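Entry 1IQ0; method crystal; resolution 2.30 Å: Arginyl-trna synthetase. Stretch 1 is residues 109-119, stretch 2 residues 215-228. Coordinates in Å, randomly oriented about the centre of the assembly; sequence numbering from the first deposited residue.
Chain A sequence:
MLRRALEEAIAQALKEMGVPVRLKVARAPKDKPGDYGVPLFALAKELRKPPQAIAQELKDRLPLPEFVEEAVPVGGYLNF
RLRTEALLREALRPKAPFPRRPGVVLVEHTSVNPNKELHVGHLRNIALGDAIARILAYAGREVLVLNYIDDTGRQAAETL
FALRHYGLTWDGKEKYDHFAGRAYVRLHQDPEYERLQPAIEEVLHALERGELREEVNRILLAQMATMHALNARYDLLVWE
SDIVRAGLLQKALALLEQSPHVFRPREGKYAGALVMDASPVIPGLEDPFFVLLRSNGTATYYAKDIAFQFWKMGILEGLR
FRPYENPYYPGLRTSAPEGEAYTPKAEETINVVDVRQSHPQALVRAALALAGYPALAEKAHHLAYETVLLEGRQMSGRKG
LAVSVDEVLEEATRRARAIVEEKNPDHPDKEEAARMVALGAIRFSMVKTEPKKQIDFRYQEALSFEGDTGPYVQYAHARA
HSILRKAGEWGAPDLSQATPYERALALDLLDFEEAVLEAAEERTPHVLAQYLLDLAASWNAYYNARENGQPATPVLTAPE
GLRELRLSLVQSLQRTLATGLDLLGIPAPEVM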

# COMPACT_ATOMS: atom_id res chain seq x y z
N HIS A 109 -1.00 -2.10 -9.38
CA HIS A 109 -2.26 -2.20 -8.67
C HIS A 109 -3.39 -1.64 -9.53
O HIS A 109 -3.12 -1.05 -10.58
CB HIS A 109 -2.17 -1.52 -7.29
CG HIS A 109 -2.01 -0.03 -7.34
ND1 HIS A 109 -3.01 0.81 -7.79
CD2 HIS A 109 -1.02 0.77 -6.87
CE1 HIS A 109 -2.64 2.06 -7.59
NE2 HIS A 109 -1.44 2.07 -7.04
N THR A 110 -4.62 -1.84 -9.08
CA THR A 110 -5.83 -1.42 -9.79
C THR A 110 -5.97 -2.44 -10.93
O THR A 110 -6.47 -3.55 -10.70
CB THR A 110 -5.71 0.02 -10.34
OG1 THR A 110 -5.33 0.90 -9.27
CG2 THR A 110 -7.06 0.50 -10.90
N SER A 111 -5.53 -2.10 -12.13
CA SER A 111 -5.58 -3.04 -13.26
C SER A 111 -6.90 -3.80 -13.37
O SER A 111 -6.91 -5.02 -13.38
CB SER A 111 -4.46 -4.07 -13.12
OG SER A 111 -3.19 -3.45 -13.09
N VAL A 112 -8.01 -3.08 -13.48
CA VAL A 112 -9.30 -3.75 -13.59
C VAL A 112 -9.72 -3.85 -15.04
O VAL A 112 -9.24 -3.10 -15.89
CB VAL A 112 -10.40 -2.97 -12.82
CG1 VAL A 112 -10.00 -2.82 -11.36
CG2 VAL A 112 -10.59 -1.60 -13.45
N ASN A 113 -10.61 -4.80 -15.34
CA ASN A 113 -11.10 -4.93 -16.69
C ASN A 113 -11.73 -3.60 -17.07
O ASN A 113 -12.54 -3.05 -16.33
CB ASN A 113 -12.14 -6.06 -16.78
CG ASN A 113 -11.49 -7.43 -16.76
OD1 ASN A 113 -10.49 -7.66 -17.43
ND2 ASN A 113 -12.08 -8.35 -16.01
N PRO A 114 -11.32 -3.03 -18.22
CA PRO A 114 -11.87 -1.74 -18.65
C PRO A 114 -13.20 -1.92 -19.38
O PRO A 114 -13.33 -1.53 -20.54
CB PRO A 114 -10.78 -1.19 -19.55
CG PRO A 114 -10.24 -2.44 -20.22
CD PRO A 114 -10.18 -3.44 -19.07
N ASN A 115 -14.19 -2.48 -18.70
CA ASN A 115 -15.48 -2.76 -19.33
C ASN A 115 -16.71 -2.25 -18.58
O ASN A 115 -17.83 -2.41 -19.06
CB ASN A 115 -15.60 -4.27 -19.55
CG ASN A 115 -15.75 -5.03 -18.25
OD1 ASN A 115 -15.12 -4.69 -17.24
ND2 ASN A 115 -16.59 -6.06 -18.26
N LYS A 116 -16.51 -1.65 -17.41
CA LYS A 116 -17.61 -1.11 -16.59
C LYS A 116 -17.05 -0.40 -15.36
O LYS A 116 -15.85 -0.44 -15.11
CB LYS A 116 -18.56 -2.24 -16.17
CG LYS A 116 -17.96 -3.31 -15.26
CD LYS A 116 -18.91 -4.50 -15.16
CE LYS A 116 -18.76 -5.27 -13.85
NZ LYS A 116 -17.42 -5.85 -13.66
N GLU A 117 -17.93 0.25 -14.59
CA GLU A 117 -17.50 0.99 -13.40
C GLU A 117 -16.86 0.11 -12.34
O GLU A 117 -17.19 -1.06 -12.21
CB GLU A 117 -18.68 1.76 -12.78
CG GLU A 117 -19.69 0.88 -12.04
CD GLU A 117 -20.63 0.12 -12.97
OE1 GLU A 117 -21.37 -0.76 -12.48
OE2 GLU A 117 -20.64 0.40 -14.19
N LEU A 118 -15.95 0.68 -11.56
CA LEU A 118 -15.27 -0.07 -10.50
C LEU A 118 -16.25 -0.42 -9.38
O LEU A 118 -17.21 0.32 -9.13
CB LEU A 118 -14.12 0.74 -9.90
CG LEU A 118 -13.17 1.55 -10.79
CD1 LEU A 118 -11.87 1.73 -10.01
CD2 LEU A 118 -12.88 0.85 -12.11
N HIS A 119 -16.02 -1.54 -8.71
CA HIS A 119 -16.87 -1.99 -7.62
C HIS A 119 -16.05 -2.07 -6.32
O HIS A 119 -14.83 -1.98 -6.35
CB HIS A 119 -17.52 -3.33 -7.96
CG HIS A 119 -16.55 -4.46 -8.12
ND1 HIS A 119 -16.65 -5.39 -9.13
CD2 HIS A 119 -15.48 -4.84 -7.37
CE1 HIS A 119 -15.68 -6.28 -9.01
NE2 HIS A 119 -14.95 -5.97 -7.95
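Stretch 2, residues 215-228: EVNRILLAQMATMH

Stretch 2 is helical throughout, a segment of a longer helix that begins before Glu-215 and continues past His-228. It packs against stretch 1, an irregular segment with neither helix nor strand. The two backbones come closest where Pro-114 meets Leu-220, with a CA–CA separation of 5.4 Å, and are wider apart at Thr-110 and Met-227, whose CA atoms are 8.4 Å from each other. From Thr-110 to Pro-114 the loop thus runs against the helix, from the level of Met-227 back to that of Leu-220; it then turns, so that Leu-118 lies again beside Thr-226 and Met-227. Together they bury 474 Å², half of it contributed by Gln-223, Pro-114 and Leu-118.

Gln-223 is the centre of the contact. Its CA-to-CB bond points sideways, but with chi1 in m and chi2 in t the end of the side chain comes nearer to the loop. There the amide nitrogen serves two backbone carbonyls: NE2 of Gln-223 donates to O of Asn-113 at 3.0 Å and to O of Lys-116 at 2.9 Å. Both hydrogens of the amide are thereby used, and the loop is held at two points three residues apart. Neither bond depends on the side chains of Asn-113 or Lys-116, whose CA-to-CB bonds point away from the helix. The other end of the amide is tied by water 1, which donates to OE1 of Gln-223 at 2.8 Å and to O of Val-112 at 2.7 Å. The carbon atoms of the loop close around the same group, with CG2 of Val-112 at 3.5 Å and CD2 of Leu-118 at 3.6 Å from NE2 of Gln-223.

Pro-114 covers the preceding part of the helix. Its CG lies 3.6 Å from CG1 of Val-216, an apolar contact, while its CA is 3.5 Å from OE1 of Gln-223. One helical turn before Gln-223, Ile-219 points toward the loop and sets its CG2 3.6 Å from O of Pro-114 and 3.8 Å from N of Lys-116, so that a methyl group packs against the main chain.

Leu-118 points toward the helix and extends the contact beyond Gln-223. Its CD1 approaches CG2 of Thr-226 at 4.2 Å and CG of Met-227 at 4.4 Å, looser packing than that around the proline. Water 2 joins the same region, accepting from N of Leu-118 at 3.2 Å and donating to OG1 of Thr-226 at 2.6 Å. Met-227 also reaches the early part of stretch 1, where its CE lies 3.8 Å from CG2 of Thr-110. The helix thus meets the loop through apolar contacts toward both ends, with the doubly bonded glutamine between them.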

# COMPACT_ATOMS: atom_id res chain seq x y z
N GLU A 215 -12.56 2.68 -28.34
CA GLU A 215 -13.80 2.36 -27.65
C GLU A 215 -13.51 1.95 -26.20
O GLU A 215 -14.26 2.30 -25.29
CB GLU A 215 -14.55 1.24 -28.37
CG GLU A 215 -15.27 1.69 -29.65
CD GLU A 215 -14.37 1.77 -30.87
OE1 GLU A 215 -13.13 1.71 -30.73
OE2 GLU A 215 -14.91 1.91 -31.99
N VAL A 216 -12.44 1.19 -25.99
CA VAL A 216 -12.06 0.75 -24.66
C VAL A 216 -11.56 1.94 -23.85
O VAL A 216 -11.90 2.11 -22.68
CB VAL A 216 -10.93 -0.32 -24.71
CG1 VAL A 216 -10.36 -0.56 -23.31
CG2 VAL A 216 -11.47 -1.63 -25.30
N ASN A 217 -10.75 2.78 -24.50
CA ASN A 217 -10.19 3.95 -23.84
C ASN A 217 -11.27 4.86 -23.25
O ASN A 217 -11.06 5.46 -22.20
CB ASN A 217 -9.33 4.75 -24.83
CG ASN A 217 -8.45 5.77 -24.14
OD1 ASN A 217 -8.47 6.95 -24.48
ND2 ASN A 217 -7.67 5.32 -23.17
N ARG A 218 -12.43 4.95 -23.91
CA ARG A 218 -13.52 5.79 -23.41
C ARG A 218 -13.97 5.31 -22.04
O ARG A 218 -14.24 6.12 -21.15
CB ARG A 218 -14.73 5.77 -24.35
CG ARG A 218 -14.51 6.43 -25.69
CD ARG A 218 -15.82 6.54 -26.47
NE ARG A 218 -16.78 7.44 -25.82
CZ ARG A 218 -17.96 7.77 -26.34
NH1 ARG A 218 -18.34 7.29 -27.51
NH2 ARG A 218 -18.76 8.60 -25.68
N ILE A 219 -14.05 4.00 -21.88
CA ILE A 219 -14.46 3.43 -20.61
C ILE A 219 -13.37 3.66 -19.57
O ILE A 219 -13.66 4.06 -18.44
CB ILE A 219 -14.74 1.91 -20.75
CG1 ILE A 219 -15.85 1.69 -21.79
CG2 ILE A 219 -15.13 1.32 -19.40
CD1 ILE A 219 -16.26 0.23 -21.96
N LEU A 220 -12.11 3.44 -19.96
CA LEU A 220 -10.98 3.62 -19.05
C LEU A 220 -10.88 5.06 -18.51
O LEU A 220 -10.59 5.26 -17.34
CB LEU A 220 -9.66 3.24 -19.73
CG LEU A 220 -8.39 3.59 -18.92
CD1 LEU A 220 -8.41 2.85 -17.59
CD2 LEU A 220 -7.15 3.24 -19.72
N LEU A 221 -11.12 6.05 -19.37
CA LEU A 221 -11.06 7.44 -18.92
C LEU A 221 -12.05 7.70 -17.78
O LEU A 221 -11.72 8.40 -16.82
CB LEU A 221 -11.30 8.39 -20.09
CG LEU A 221 -10.10 8.51 -21.05
CD1 LEU A 221 -10.47 9.36 -22.27
CD2 LEU A 221 -8.93 9.15 -20.30
N ALA A 222 -13.25 7.13 -17.88
CA ALA A 222 -14.27 7.30 -16.84
C ALA A 222 -13.89 6.53 -15.58
O ALA A 222 -14.16 6.98 -14.46
CB ALA A 222 -15.64 6.84 -17.36
N GLN A 223 -13.27 5.36 -15.74
CA GLN A 223 -12.85 4.59 -14.57
C GLN A 223 -11.77 5.39 -13.86
O GLN A 223 -11.67 5.38 -12.64
CB GLN A 223 -12.25 3.25 -14.97
CG GLN A 223 -13.19 2.26 -15.62
CD GLN A 223 -12.45 1.00 -15.99
OE1 GLN A 223 -11.39 1.06 -16.61
NE2 GLN A 223 -12.99 -0.15 -15.59
N MET A 224 -10.94 6.07 -14.65
CA MET A 224 -9.84 6.85 -14.12
C MET A 224 -10.30 8.01 -13.25
O MET A 224 -9.56 8.47 -12.39
CB MET A 224 -8.94 7.36 -15.25
CG MET A 224 -7.59 7.87 -14.78
SD MET A 224 -6.37 7.92 -16.13
CE MET A 224 -6.39 6.20 -16.63
N ALA A 225 -11.53 8.49 -13.48
CA ALA A 225 -12.05 9.59 -12.67
C ALA A 225 -12.24 9.07 -11.25
O ALA A 225 -12.03 9.80 -10.27
CB ALA A 225 -13.38 10.08 -13.24
N THR A 226 -12.63 7.80 -11.13
CA THR A 226 -12.83 7.16 -9.84
C THR A 226 -11.47 6.95 -9.15
O THR A 226 -11.32 7.19 -7.95
CB THR A 226 -13.53 5.80 -10.00
OG1 THR A 226 -14.74 5.98 -10.76
CG2 THR A 226 -13.88 5.20 -8.65
N MET A 227 -10.48 6.50 -9.92
CA MET A 227 -9.14 6.27 -9.39
C MET A 227 -8.61 7.59 -8.82
O MET A 227 -8.02 7.62 -7.74
CB MET A 227 -8.21 5.79 -10.50
CG MET A 227 -8.54 4.41 -11.06
SD MET A 227 -7.61 4.04 -12.57
CE MET A 227 -8.76 2.86 -13.39
N HIS A 228 -8.82 8.66 -9.57
CA HIS A 228 -8.38 9.99 -9.18
C HIS A 228 -9.08 10.45 -7.89
O HIS A 228 -8.45 11.00 -7.00
CB HIS A 228 -8.68 10.99 -10.30
CG HIS A 228 -8.25 12.39 -9.99
ND1 HIS A 228 -6.93 12.78 -9.95
CD2 HIS A 228 -8.97 13.49 -9.65
CE1 HIS A 228 -6.85 14.05 -9.60
NE2 HIS A 228 -8.08 14.50 -9.41
O HOH W 1 -9.11 -0.51 -16.55
O HOH W 2 -15.85 3.86 -11.83